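Local coordinates for AB hydrolase-1 domain-containing protein (Parabacteroides distasonis, PDB 4Q34), which is not yet characterised but belongs to the alpha/beta hydrolase superfamily and probably acts as an esterase, at residues Gln11-Val16 and His33-Tyr38; Leu49-Gly54 and Val83-Gln88; Val171-Ser176 and Ala196-Gly201; Asp67-Phe72 and Ser302-Ile307. All coordinates share one frame; numbering follows the deposited sequence. Where two conformers were deposited one is given.

Interaction 1: residues Gln11-Val16 and His33-Tyr38; sequences QGSFAV and HAYVFY
Gly12, Phe14 and Val16 form hydrogen-bonded antiparallel pairs with Tyr38, Val36 and Ala34, six backbone N-H...O bonds in all, across strands whose axes come within 4.7 Å. On the face carrying these residues, Tyr38 illustrates how an aromatic ring can cover a cross-strand glycine. Its CG sits between the backbone N and the carbonyl carbon (chi1 76°), which lays the ring back over the opposite strand, with Gly12 N 3.5 Å above the ring plane. A beta carbon at Gly12 would lie only about 3.3 Å from Tyr38 CE1, a tight fit. Tyr38 CD1 also meets Phe14 CE2 at 3.7 Å, at the edge of the Phe14 ring, the two side chains crossing at about a right angle, and Tyr38 OH is hydrogen-bonded to Glu10. Val36 lies alongside Phe14 and puts CB over its face in a CH-pi contact, 4.0 Å from the centroid; Val36 CG2 then passes to Val16 CG1 at 3.7 Å. An alanine at Tyr38 would probably leave the Gly12 backbone uncovered, the Phe14 edge without its neighbour and Glu10 without its hydroxyl partner. On the other face Ser13 CB approaches Tyr35 OH at 3.6 Å, and both hydroxyls bond Glu63 of the second subunit, placing this face at the dimer interface. Helix 153-167 packs against Phe14, Val16 and Ala34, while strand 83-87 continues the sheet beyond strand 28-41.

Interaction 2: residues Leu49-Gly54 and Val83-Gln88; sequences LVFAHG and VYLVDQ
Val83 opens the parallel pairing by setting CG1 against Phe51 CE2 at 3.4 Å. Next, Tyr84 supplies both direct backbone bonds between the strands: its N donates to Leu49 O at 2.9 Å and its O accepts from Phe51 N at 3.0 Å, so that it straddles Val50 in the usual parallel manner. Val86 points toward the 49-54 strand, its CG2 lying 4.1 Å from Val50 CG1, but its backbone has begun to part from Phe51. A water fills the step, donating to Phe51 O and Val86 O at 2.7 Å each. Beyond Asp87, whose OD1 is held by Ser59 N, the chains are joined by a side chain. His53 CG lies between the backbone N and the carbonyl carbon (chi1 62°), which brings the ring across to Gln88. The backbone N-H of Gln88 points almost straight at His53 NE2 (3.2 Å, 175°), near the imidazole plane, while His53 ND1 donates to Gly54 O at 2.9 Å. With both nitrogens engaged, ring rotation is fixed. Gln88 CD lies 3.4 Å from His53 CE1. An alanine in place of His53 would probably leave Gln88 N and Gly54 O without these partners and let the loop at Gly54 shift. A His-Gly pair just after this strand is consistent with the oxyanion-hole region of alpha/beta hydrolases. Helix 72-78 covers the face of Leu49, Phe51 and Val83, helix 153-167 touches Val50 and Val86, and strands 28-41 and 170-175 flank the pair.

Interaction 3: residues Val171-Ser176 and Ala196-Gly201; sequences VFITHS and ASYEPG
Tyr198 meets two side chains of the neighbouring parallel strand in different ways. Ile173, in the conformer given, lies beside it and points the same way, placing CG2 in the ring plane, 3.9 Å from Tyr198 CE2. His175 instead crosses it at about a right angle; with CG anti to the backbone N (chi1 -174°), the imidazole edge comes over the strand end and CD2 reaches Tyr198 O at 3.2 Å. The NE2 of His175 bonds His298 O, and Ser176 CB sits over one face of the ring. Here the beta-alpha-beta crossover through helix 178-185 begins, and the strained backbone of Ser176 (phi 61°, psi -114°) is that of the nucleophile elbow of alpha/beta hydrolases, making Ser176 the probable nucleophile. Segment 196-201 holds both the N and the O of Ser176: Ser176 N donates to Tyr198 O at 3.0 Å, and Gly201 N to Ser176 O at 3.0 Å, from above the carbonyl plane. The Glu199 carboxylate bonds Gly247 N, His298 ND1 and Arg117, consistent with a Ser-His-Glu triad. On the opposite face of the sheet from Tyr198, the hydroxyls Thr174 OG1 and Ser197 OG meet tip to tip at 2.8 Å.

Interaction 4: residues Asp67-Phe72 and Ser302-Ile307; sequences DGREGF and SDLNNI
Arg69, in the loop leading from strand 49-52 to helix 72-78, grips the type I beta turn of Asp303 to Asn306 that introduces helix 306-319. Its guanidinium is first set by Asp67, which it holds side-on: NE donates to Asp67 OD2 at 2.7 Å, nearly straight and in the guanidinium plane, while NH2 takes the other oxygen, OD1, which is also hydrogen-bonded to Thr65 OG1. The remaining edge is then offered to the turn. NH2 donates to Ser302 O at 3.0 Å, from above that carbonyl plane, and NH1 makes weak bonds to Asp303 O and to Asn306 OD1. Leu304 CA lies over one face of the guanidinium, 3.3 Å above its plane. Asp67 would probably offset the arginine's charge, which stands close to the start of a helix. Asn306 returns the grip. With CG between the backbone N and the carbonyl carbon (chi1 70°), its amide slides past Arg69, the two planes 79° apart, and ND2 donates to Glu70 O at 3.0 Å along a carbonyl lone pair. ND2 also bonds Met301 O, and a water links Glu70 O, at 2.7 Å, weakly to Asn306 OD1. The edge of the Phe72 ring faces Asn306 O, CE1 lying 3.8 Å from it. Phe72, first residue of helix 72-78, packs against Val309 and Ala310 of helix 306-319 and meets Phe76 edge-to-face.

Interactions 1, 2 and 3 follow one another along the chain and across one mixed sheet, each about 10 Å from the next between centres. Strand 28-41 borders strand 83-87, joined by Phe37 O to Leu85 N and Tyr35 O to Asp87 N, and strand 49-52 borders strand 170-175 through Val50 and Ala52 with Ile173. Interaction 1 touches the second subunit, while interactions 2 and 3 hold the loops of the probable active site. Interaction 4, about 17 Å from both, joins the chain's last helix to an early loop; its segments alternate with those of interaction 2 and bracket interaction 3, and its Phe72 packs against the central sheet at Phe51 and Tyr198.

Interaction 1: residues Gln11-Val16 and His33-Tyr38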
loop_
_atom_site.group_PDB
_atom_site.type_symbol
_atom_site.label_atom_id
_atom_site.label_comp_id
_atom_site.label_asym_id
_atom_site.label_seq_id
_atom_site.Cartn_x
_atom_site.Cartn_y
_atom_site.Cartn_z
ATOM N N GLN A 11 0.295 -12.579 -10.175
ATOM C CA GLN A 11 0.308 -11.308 -9.437
ATOM C C GLN A 11 1.020 -11.463 -8.135
ATOM O O GLN A 11 1.075 -12.544 -7.571
ATOM C CB GLN A 11 -1.115 -10.752 -9.231
ATOM C CG GLN A 11 -1.960 -11.592 -8.286
ATOM C CD GLN A 11 -3.293 -10.954 -7.943
ATOM O OE1 GLN A 11 -3.875 -10.218 -8.759
ATOM N NE2 GLN A 11 -3.815 -11.294 -6.787
ATOM N N GLY A 12 1.486 -10.342 -7.595
ATOM C CA GLY A 12 2.195 -10.420 -6.354
ATOM C C GLY A 12 2.785 -9.072 -5.980
ATOM O O GLY A 12 2.480 -8.050 -6.609
ATOM N N SER A 13 3.640 -9.085 -4.967
ATOM C CA SER A 13 4.227 -7.848 -4.472
ATOM C C SER A 13 5.621 -8.133 -3.926
ATOM O O SER A 13 5.980 -9.266 -3.585
ATOM C CB SER A 13 3.370 -7.254 -3.376
ATOM O OG SER A 13 3.273 -8.128 -2.243
ATOM N N PHE A 14 6.408 -7.086 -3.859
ATOM C CA PHE A 14 7.784 -7.200 -3.336
ATOM C C PHE A 14 8.319 -5.843 -3.011
ATOM O O PHE A 14 7.817 -4.852 -3.519
ATOM C CB PHE A 14 8.715 -7.912 -4.349
ATOM C CG PHE A 14 8.730 -7.301 -5.739
ATOM C CD1 PHE A 14 9.643 -6.298 -6.074
ATOM C CD2 PHE A 14 7.859 -7.745 -6.722
ATOM C CE1 PHE A 14 9.713 -5.766 -7.344
ATOM C CE2 PHE A 14 7.913 -7.212 -7.998
ATOM C CZ PHE A 14 8.826 -6.198 -8.315
ATOM N N ALA A 15 9.351 -5.806 -2.167
ATOM C CA ALA A 15 10.131 -4.611 -1.963
ATOM C C ALA A 15 11.289 -4.640 -2.958
ATOM O O ALA A 15 11.779 -5.715 -3.315
ATOM C CB ALA A 15 10.700 -4.551 -0.556
ATOM N N VAL A 16 11.717 -3.463 -3.411
ATOM C CA VAL A 16 12.803 -3.393 -4.389
ATOM C C VAL A 16 13.700 -2.234 -4.066
ATOM O O VAL A 16 13.230 -1.167 -3.656
ATOM C CB VAL A 16 12.277 -3.313 -5.853
ATOM C CG1 VAL A 16 11.558 -1.989 -6.143
ATOM C CG2 VAL A 16 13.370 -3.600 -6.886
ATOM N N HIS A 33 13.562 1.251 0.424
ATOM C CA HIS A 33 13.098 0.467 -0.729
ATOM C C HIS A 33 11.810 1.085 -1.223
ATOM O O HIS A 33 11.141 1.870 -0.513
ATOM C CB HIS A 33 12.823 -0.976 -0.299
ATOM C CG HIS A 33 12.005 -1.048 0.954
ATOM N ND1 HIS A 33 12.574 -0.951 2.204
ATOM C CD2 HIS A 33 10.659 -1.083 1.158
ATOM C CE1 HIS A 33 11.619 -0.966 3.121
ATOM N NE2 HIS A 33 10.452 -1.051 2.510
ATOM N N ALA A 34 11.411 0.707 -2.425
ATOM C CA ALA A 34 10.046 0.948 -2.896
ATOM C C ALA A 34 9.249 -0.316 -2.633
ATOM O O ALA A 34 9.841 -1.423 -2.522
ATOM C CB ALA A 34 10.043 1.254 -4.393
ATOM N N TYR A 35 7.917 -0.173 -2.611
ATOM C CA TYR A 35 7.009 -1.293 -2.574
ATOM C C TYR A 35 6.320 -1.386 -3.931
ATOM O O TYR A 35 5.948 -0.374 -4.496
ATOM C CB TYR A 35 5.962 -1.156 -1.482
ATOM C CG TYR A 35 4.773 -2.095 -1.637
ATOM C CD1 TYR A 35 3.667 -1.698 -2.341
ATOM C CD2 TYR A 35 4.759 -3.351 -1.059
ATOM C CE1 TYR A 35 2.553 -2.525 -2.477
ATOM C CE2 TYR A 35 3.659 -4.202 -1.186
ATOM C CZ TYR A 35 2.545 -3.773 -1.893
ATOM O OH TYR A 35 1.442 -4.583 -2.050
ATOM N N VAL A 36 6.192 -2.597 -4.451
ATOM C CA VAL A 36 5.634 -2.820 -5.782
ATOM C C VAL A 36 4.538 -3.886 -5.739
ATOM O O VAL A 36 4.717 -4.950 -5.155
ATOM C CB VAL A 36 6.758 -3.308 -6.733
ATOM C CG1 VAL A 36 6.200 -3.531 -8.141
ATOM C CG2 VAL A 36 7.905 -2.326 -6.710
ATOM N N PHE A 37 3.404 -3.612 -6.379
ATOM C CA PHE A 37 2.397 -4.649 -6.607
ATOM C C PHE A 37 2.269 -4.781 -8.114
ATOM O O PHE A 37 2.177 -3.769 -8.812
ATOM C CB PHE A 37 1.053 -4.244 -5.997
ATOM C CG PHE A 37 -0.038 -5.241 -6.245
ATOM C CD1 PHE A 37 -0.197 -6.359 -5.451
ATOM C CD2 PHE A 37 -0.951 -5.027 -7.277
ATOM C CE1 PHE A 37 -1.228 -7.285 -5.698
ATOM C CE2 PHE A 37 -1.981 -5.939 -7.515
ATOM C CZ PHE A 37 -2.125 -7.057 -6.723
ATOM N N TYR A 38 2.252 -6.012 -8.629
ATOM C CA TYR A 38 2.255 -6.209 -10.058
ATOM C C TYR A 38 1.226 -7.239 -10.470
ATOM O O TYR A 38 0.877 -8.148 -9.715
ATOM C CB TYR A 38 3.652 -6.612 -10.584
ATOM C CG TYR A 38 3.983 -8.065 -10.281
ATOM C CD1 TYR A 38 4.531 -8.433 -9.051
ATOM C CD2 TYR A 38 3.668 -9.079 -11.190
ATOM C CE1 TYR A 38 4.791 -9.760 -8.748
ATOM C CE2 TYR A 38 3.928 -10.400 -10.891
ATOM C CZ TYR A 38 4.475 -10.736 -9.670
ATOM O OH TYR A 38 4.737 -12.065 -9.401
#

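Interaction 2: residues Leu49-Gly54 and Val83-Gln88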
loop_
_atom_site.group_PDB
_atom_site.type_symbol
_atom_site.label_atom_id
_atom_site.label_comp_id
_atom_site.label_asym_id
_atom_site.label_seq_id
_atom_site.Cartn_x
_atom_site.Cartn_y
_atom_site.Cartn_z
ATOM N N LEU A 49 4.435 -1.959 -18.095
ATOM C CA LEU A 49 4.234 -0.583 -17.677
ATOM C C LEU A 49 4.509 -0.420 -16.174
ATOM O O LEU A 49 3.975 -1.156 -15.355
ATOM C CB LEU A 49 2.821 -0.146 -18.007
ATOM C CG LEU A 49 2.342 -0.375 -19.417
ATOM C CD1 LEU A 49 0.932 0.120 -19.556
ATOM C CD2 LEU A 49 3.243 0.304 -20.439
ATOM N N VAL A 50 5.353 0.557 -15.817
ATOM C CA VAL A 50 5.691 0.891 -14.452
ATOM C C VAL A 50 5.158 2.292 -14.178
ATOM O O VAL A 50 5.445 3.215 -14.931
ATOM C CB VAL A 50 7.207 0.841 -14.236
ATOM C CG1 VAL A 50 7.541 1.281 -12.823
ATOM C CG2 VAL A 50 7.765 -0.542 -14.578
ATOM N N PHE A 51 4.362 2.413 -13.112
ATOM C CA PHE A 51 3.685 3.660 -12.787
ATOM C C PHE A 51 4.270 4.330 -11.567
ATOM O O PHE A 51 4.386 3.691 -10.512
ATOM C CB PHE A 51 2.187 3.381 -12.580
ATOM C CG PHE A 51 1.473 2.928 -13.822
ATOM C CD1 PHE A 51 0.927 3.828 -14.710
ATOM C CD2 PHE A 51 1.332 1.600 -14.100
ATOM C CE1 PHE A 51 0.265 3.423 -15.843
ATOM C CE2 PHE A 51 0.669 1.181 -15.238
ATOM C CZ PHE A 51 0.138 2.080 -16.120
ATOM N N ALA A 52 4.599 5.611 -11.695
ATOM C CA ALA A 52 5.179 6.407 -10.601
ATOM C C ALA A 52 4.346 7.650 -10.244
ATOM O O ALA A 52 4.173 8.570 -11.058
ATOM C CB ALA A 52 6.572 6.883 -10.986
ATOM N N HIS A 53 3.909 7.705 -9.014
ATOM C CA HIS A 53 3.112 8.805 -8.465
ATOM C C HIS A 53 3.970 10.038 -8.149
ATOM O O HIS A 53 5.220 9.998 -8.204
ATOM C CB HIS A 53 2.448 8.305 -7.184
ATOM C CG HIS A 53 3.430 7.901 -6.135
ATOM N ND1 HIS A 53 4.082 8.824 -5.356
ATOM C CD2 HIS A 53 3.951 6.696 -5.797
ATOM C CE1 HIS A 53 4.915 8.205 -4.543
ATOM N NE2 HIS A 53 4.856 6.914 -4.793
ATOM N N GLY A 54 3.304 11.118 -7.763
ATOM C CA GLY A 54 3.942 12.343 -7.351
ATOM C C GLY A 54 3.858 12.606 -5.854
ATOM O O GLY A 54 3.678 11.688 -5.044
ATOM N N VAL A 83 1.392 -4.732 -15.465
ATOM C CA VAL A 83 1.331 -3.462 -14.801
ATOM C C VAL A 83 2.010 -3.580 -13.423
ATOM O O VAL A 83 1.640 -4.447 -12.630
ATOM C CB VAL A 83 -0.119 -2.975 -14.624
ATOM C CG1 VAL A 83 -0.183 -1.789 -13.716
ATOM C CG2 VAL A 83 -0.782 -2.678 -15.973
ATOM N N TYR A 84 2.935 -2.645 -13.146
ATOM C CA TYR A 84 3.650 -2.535 -11.899
ATOM C C TYR A 84 3.275 -1.222 -11.253
ATOM O O TYR A 84 3.565 -0.159 -11.780
ATOM C CB TYR A 84 5.173 -2.597 -12.132
ATOM C CG TYR A 84 5.646 -3.937 -12.546
ATOM C CD1 TYR A 84 5.402 -4.407 -13.816
ATOM C CD2 TYR A 84 6.320 -4.769 -11.635
ATOM C CE1 TYR A 84 5.814 -5.695 -14.190
ATOM C CE2 TYR A 84 6.743 -6.036 -12.007
ATOM C CZ TYR A 84 6.474 -6.494 -13.265
ATOM O OH TYR A 84 6.905 -7.754 -13.595
ATOM N N LEU A 85 2.580 -1.289 -10.130
ATOM C CA LEU A 85 2.209 -0.088 -9.364
ATOM C C LEU A 85 3.203 0.057 -8.213
ATOM O O LEU A 85 3.464 -0.918 -7.501
ATOM C CB LEU A 85 0.779 -0.216 -8.797
ATOM C CG LEU A 85 -0.465 -0.016 -9.703
ATOM C CD1 LEU A 85 -1.627 0.560 -8.921
ATOM C CD2 LEU A 85 -0.205 0.870 -10.915
ATOM N N VAL A 86 3.693 1.278 -7.965
ATOM C CA VAL A 86 4.773 1.451 -7.017
ATOM C C VAL A 86 4.386 2.482 -5.953
ATOM O O VAL A 86 3.738 3.499 -6.279
ATOM C CB VAL A 86 6.072 1.900 -7.765
ATOM C CG1 VAL A 86 7.225 2.054 -6.778
ATOM C CG2 VAL A 86 6.421 0.922 -8.918
ATOM N N ASP A 87 4.791 2.217 -4.701
ATOM C CA ASP A 87 4.930 3.228 -3.667
ATOM C C ASP A 87 6.448 3.457 -3.508
ATOM O O ASP A 87 7.214 2.545 -3.162
ATOM C CB ASP A 87 4.365 2.774 -2.368
ATOM C CG ASP A 87 2.891 2.424 -2.457
ATOM O OD1 ASP A 87 2.089 3.082 -3.158
ATOM O OD2 ASP A 87 2.503 1.464 -1.736
ATOM N N GLN A 88 6.875 4.662 -3.850
ATOM C CA GLN A 88 8.260 5.009 -3.880
ATOM C C GLN A 88 8.789 5.010 -2.461
ATOM O O GLN A 88 8.015 5.020 -1.517
ATOM C CB GLN A 88 8.469 6.366 -4.575
ATOM C CG GLN A 88 8.262 7.564 -3.661
ATOM C CD GLN A 88 8.224 8.913 -4.329
ATOM O OE1 GLN A 88 8.409 9.071 -5.548
ATOM N NE2 GLN A 88 7.979 9.943 -3.493
HETATM O O HOH W 1 2.878 4.731 -8.473
HETATM O O HOH W 2 7.002 7.924 -7.590
HETATM O O HOH W 3 7.333 11.224 -6.799
#

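Interaction 3: residues Val171-Ser176 and Ala196-Gly201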
loop_
_atom_site.group_PDB
_atom_site.type_symbol
_atom_site.label_atom_id
_atom_site.label_comp_id
_atom_site.label_asym_id
_atom_site.label_seq_id
_atom_site.Cartn_x
_atom_site.Cartn_y
_atom_site.Cartn_z
ATOM N N VAL A 171 8.279 0.427 -19.909
ATOM C CA VAL A 171 7.867 1.790 -20.142
ATOM C C VAL A 171 7.542 2.415 -18.795
ATOM O O VAL A 171 6.856 1.800 -17.962
ATOM C CB VAL A 171 6.598 1.832 -21.037
ATOM C CG1 VAL A 171 6.104 3.251 -21.213
ATOM C CG2 VAL A 171 6.857 1.160 -22.366
ATOM N N PHE A 172 8.003 3.662 -18.598
ATOM C CA PHE A 172 7.849 4.377 -17.334
ATOM C C PHE A 172 6.767 5.426 -17.530
ATOM O O PHE A 172 6.880 6.274 -18.434
ATOM C CB PHE A 172 9.168 5.028 -16.902
ATOM C CG PHE A 172 9.341 5.263 -15.412
ATOM C CD1 PHE A 172 8.486 4.747 -14.455
ATOM C CD2 PHE A 172 10.446 5.983 -14.966
ATOM C CE1 PHE A 172 8.709 4.939 -13.102
ATOM C CE2 PHE A 172 10.677 6.181 -13.606
ATOM C CZ PHE A 172 9.797 5.685 -12.673
ATOM N N ILE A 173 5.713 5.310 -16.732
ATOM C CA ILE A 173 4.574 6.239 -16.778
ATOM C C ILE A 173 4.593 7.005 -15.461
ATOM O O ILE A 173 4.424 6.393 -14.413
ATOM C CB ILE A 173 3.210 5.528 -16.897
ATOM C CG1 ILE A 173 3.279 4.371 -17.913
ATOM C CG2 ILE A 173 2.110 6.538 -17.250
ATOM C CD1 ILE A 173 3.567 4.829 -19.315
ATOM N N THR A 174 4.763 8.327 -15.526
ATOM C CA THR A 174 4.981 9.150 -14.348
ATOM C C THR A 174 3.963 10.257 -14.214
ATOM O O THR A 174 3.245 10.606 -15.168
ATOM C CB THR A 174 6.401 9.753 -14.313
ATOM O OG1 THR A 174 6.559 10.752 -15.322
ATOM C CG2 THR A 174 7.480 8.648 -14.489
ATOM N N HIS A 175 3.915 10.808 -13.003
ATOM C CA HIS A 175 3.021 11.905 -12.677
ATOM C C HIS A 175 3.671 12.943 -11.771
ATOM O O HIS A 175 4.179 12.609 -10.720
ATOM C CB HIS A 175 1.814 11.338 -11.923
ATOM C CG HIS A 175 0.752 12.353 -11.647
ATOM N ND1 HIS A 175 0.029 12.374 -10.479
ATOM C CD2 HIS A 175 0.257 13.356 -12.413
ATOM C CE1 HIS A 175 -0.817 13.382 -10.504
ATOM N NE2 HIS A 175 -0.736 13.960 -11.687
ATOM N N SER A 176 3.628 14.214 -12.193
ATOM C CA SER A 176 3.993 15.364 -11.359
ATOM C C SER A 176 5.464 15.297 -10.895
ATOM O O SER A 176 6.332 15.377 -11.746
ATOM C CB SER A 176 2.970 15.544 -10.244
ATOM O OG SER A 176 3.017 16.882 -9.807
ATOM N N ALA A 196 6.236 8.191 -20.527
ATOM C CA ALA A 196 5.052 9.039 -20.639
ATOM C C ALA A 196 4.845 9.713 -19.298
ATOM O O ALA A 196 4.749 9.027 -18.267
ATOM C CB ALA A 196 3.812 8.226 -20.992
ATOM N N SER A 197 4.692 11.025 -19.308
ATOM C CA SER A 197 4.527 11.768 -18.073
ATOM C C SER A 197 3.297 12.652 -18.088
ATOM O O SER A 197 3.106 13.460 -19.036
ATOM C CB SER A 197 5.785 12.599 -17.771
ATOM O OG SER A 197 5.733 13.143 -16.461
ATOM N N TYR A 198 2.487 12.520 -17.034
ATOM C CA TYR A 198 1.319 13.359 -16.844
ATOM C C TYR A 198 1.683 14.554 -15.957
ATOM O O TYR A 198 2.144 14.364 -14.811
ATOM C CB TYR A 198 0.133 12.589 -16.221
ATOM C CG TYR A 198 -0.413 11.591 -17.195
ATOM C CD1 TYR A 198 -1.372 11.950 -18.134
ATOM C CD2 TYR A 198 0.125 10.345 -17.253
ATOM C CE1 TYR A 198 -1.799 11.060 -19.095
ATOM C CE2 TYR A 198 -0.280 9.424 -18.188
ATOM C CZ TYR A 198 -1.265 9.783 -19.118
ATOM O OH TYR A 198 -1.681 8.896 -20.089
ATOM N N GLU A 199 1.544 15.754 -16.505
ATOM C CA GLU A 199 1.788 16.990 -15.758
ATOM C C GLU A 199 3.053 16.950 -14.891
ATOM O O GLU A 199 2.990 17.179 -13.688
ATOM C CB GLU A 199 0.585 17.373 -14.892
ATOM C CG GLU A 199 -0.669 17.559 -15.739
ATOM C CD GLU A 199 -1.497 18.778 -15.403
ATOM O OE1 GLU A 199 -1.338 19.341 -14.295
ATOM O OE2 GLU A 199 -2.357 19.174 -16.250
ATOM N N PRO A 200 4.209 16.683 -15.511
ATOM C CA PRO A 200 5.451 16.737 -14.757
ATOM C C PRO A 200 5.717 18.113 -14.151
ATOM O O PRO A 200 5.295 19.137 -14.659
ATOM C CB PRO A 200 6.534 16.379 -15.798
ATOM C CG PRO A 200 5.911 16.688 -17.107
ATOM C CD PRO A 200 4.443 16.399 -16.922
ATOM N N GLY A 201 6.461 18.122 -13.066
ATOM C CA GLY A 201 6.853 19.383 -12.448
ATOM C C GLY A 201 8.153 19.165 -11.701
ATOM O O GLY A 201 8.242 18.231 -10.909
#

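Interaction 4: residues Asp67-Phe72 and Ser302-Ile307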
loop_
_atom_site.group_PDB
_atom_site.type_symbol
_atom_site.label_atom_id
_atom_site.label_comp_id
_atom_site.label_asym_id
_atom_site.label_seq_id
_atom_site.Cartn_x
_atom_site.Cartn_y
_atom_site.Cartn_z
ATOM N N ASP A 67 -14.173 8.660 -7.472
ATOM C CA ASP A 67 -15.588 8.421 -7.625
ATOM C C ASP A 67 -15.965 6.970 -7.911
ATOM O O ASP A 67 -17.140 6.675 -8.135
ATOM C CB ASP A 67 -16.178 9.316 -8.707
ATOM C CG ASP A 67 -15.566 9.093 -10.070
ATOM O OD1 ASP A 67 -14.320 9.089 -10.222
ATOM O OD2 ASP A 67 -16.362 8.923 -11.014
ATOM N N GLY A 68 -14.996 6.063 -7.864
ATOM C CA GLY A 68 -15.261 4.651 -7.885
ATOM C C GLY A 68 -15.141 3.912 -9.213
ATOM O O GLY A 68 -15.536 2.750 -9.292
ATOM N N ARG A 69 -14.548 4.542 -10.226
ATOM C CA ARG A 69 -14.390 3.967 -11.573
ATOM C C ARG A 69 -13.012 3.332 -11.700
ATOM O O ARG A 69 -12.101 3.565 -10.898
ATOM C CB ARG A 69 -14.558 5.049 -12.660
ATOM C CG ARG A 69 -15.979 5.561 -12.791
ATOM C CD ARG A 69 -16.068 6.739 -13.752
ATOM N NE ARG A 69 -15.253 7.801 -13.204
ATOM C CZ ARG A 69 -14.054 8.184 -13.631
ATOM N NH1 ARG A 69 -13.495 7.666 -14.725
ATOM N NH2 ARG A 69 -13.423 9.135 -12.979
ATOM N N GLU A 70 -12.835 2.510 -12.725
ATOM C CA GLU A 70 -11.526 1.882 -12.926
ATOM C C GLU A 70 -10.485 2.901 -13.317
ATOM O O GLU A 70 -10.761 3.840 -14.087
ATOM C CB GLU A 70 -11.632 0.834 -14.037
ATOM C CG GLU A 70 -12.450 -0.372 -13.637
ATOM C CD GLU A 70 -12.211 -1.476 -14.640
ATOM O OE1 GLU A 70 -12.114 -1.146 -15.850
ATOM O OE2 GLU A 70 -12.023 -2.624 -14.224
ATOM N N GLY A 71 -9.273 2.704 -12.783
ATOM C CA GLY A 71 -8.106 3.431 -13.183
ATOM C C GLY A 71 -7.200 2.644 -14.095
ATOM O O GLY A 71 -7.528 1.530 -14.575
ATOM N N PHE A 72 -6.028 3.242 -14.349
ATOM C CA PHE A 72 -5.055 2.692 -15.281
ATOM C C PHE A 72 -4.585 1.286 -14.887
ATOM O O PHE A 72 -4.264 0.473 -15.750
ATOM C CB PHE A 72 -3.838 3.637 -15.407
ATOM C CG PHE A 72 -4.040 4.777 -16.377
ATOM C CD1 PHE A 72 -5.304 5.124 -16.847
ATOM C CD2 PHE A 72 -2.952 5.485 -16.862
ATOM C CE1 PHE A 72 -5.461 6.188 -17.740
ATOM C CE2 PHE A 72 -3.104 6.536 -17.755
ATOM C CZ PHE A 72 -4.364 6.870 -18.213
ATOM N N SER A 302 -7.242 9.764 -13.689
ATOM C CA SER A 302 -8.399 9.370 -12.831
ATOM C C SER A 302 -9.643 10.235 -13.061
ATOM O O SER A 302 -10.663 10.057 -12.403
ATOM C CB SER A 302 -8.016 9.339 -11.332
ATOM O OG SER A 302 -7.490 10.587 -10.869
ATOM N N ASP A 303 -9.525 11.176 -13.985
ATOM C CA ASP A 303 -10.650 12.054 -14.338
ATOM C C ASP A 303 -11.806 11.251 -14.977
ATOM O O ASP A 303 -11.630 10.099 -15.371
ATOM C CB ASP A 303 -10.177 13.132 -15.310
ATOM C CG ASP A 303 -9.396 14.254 -14.643
ATOM O OD1 ASP A 303 -9.420 14.431 -13.395
ATOM O OD2 ASP A 303 -8.729 14.983 -15.405
ATOM N N LEU A 304 -12.963 11.894 -15.141
ATOM C CA LEU A 304 -14.156 11.231 -15.700
ATOM C C LEU A 304 -13.945 10.692 -17.084
ATOM O O LEU A 304 -14.589 9.699 -17.428
ATOM C CB LEU A 304 -15.364 12.169 -15.704
ATOM C CG LEU A 304 -15.852 12.565 -14.299
ATOM C CD1 LEU A 304 -16.925 13.655 -14.445
ATOM C CD2 LEU A 304 -16.419 11.372 -13.539
ATOM N N ASN A 305 -13.062 11.314 -17.869
ATOM C CA ASN A 305 -12.784 10.873 -19.249
ATOM C C ASN A 305 -11.484 10.074 -19.329
ATOM O O ASN A 305 -10.798 10.094 -20.358
ATOM C CB ASN A 305 -12.698 12.094 -20.192
ATOM C CG ASN A 305 -11.583 13.056 -19.819
ATOM O OD1 ASN A 305 -10.952 12.937 -18.764
ATOM N ND2 ASN A 305 -11.292 13.986 -20.709
ATOM N N ASN A 306 -11.131 9.403 -18.247
ATOM C CA ASN A 306 -9.830 8.739 -18.195
ATOM C C ASN A 306 -9.660 7.610 -19.218
ATOM O O ASN A 306 -8.537 7.286 -19.606
ATOM C CB ASN A 306 -9.441 8.281 -16.792
ATOM C CG ASN A 306 -10.273 7.123 -16.265
ATOM O OD1 ASN A 306 -11.381 6.866 -16.683
ATOM N ND2 ASN A 306 -9.688 6.394 -15.300
ATOM N N ILE A 307 -10.772 7.036 -19.672
ATOM C CA ILE A 307 -10.664 6.033 -20.729
ATOM C C ILE A 307 -10.146 6.682 -22.018
ATOM O O ILE A 307 -9.328 6.135 -22.737
ATOM C CB ILE A 307 -11.992 5.251 -20.926
ATOM C CG1 ILE A 307 -12.310 4.428 -19.653
ATOM C CG2 ILE A 307 -11.910 4.383 -22.180
ATOM C CD1 ILE A 307 -13.696 3.791 -19.593
HETATM O O HOH W 4 -12.627 3.761 -16.056
#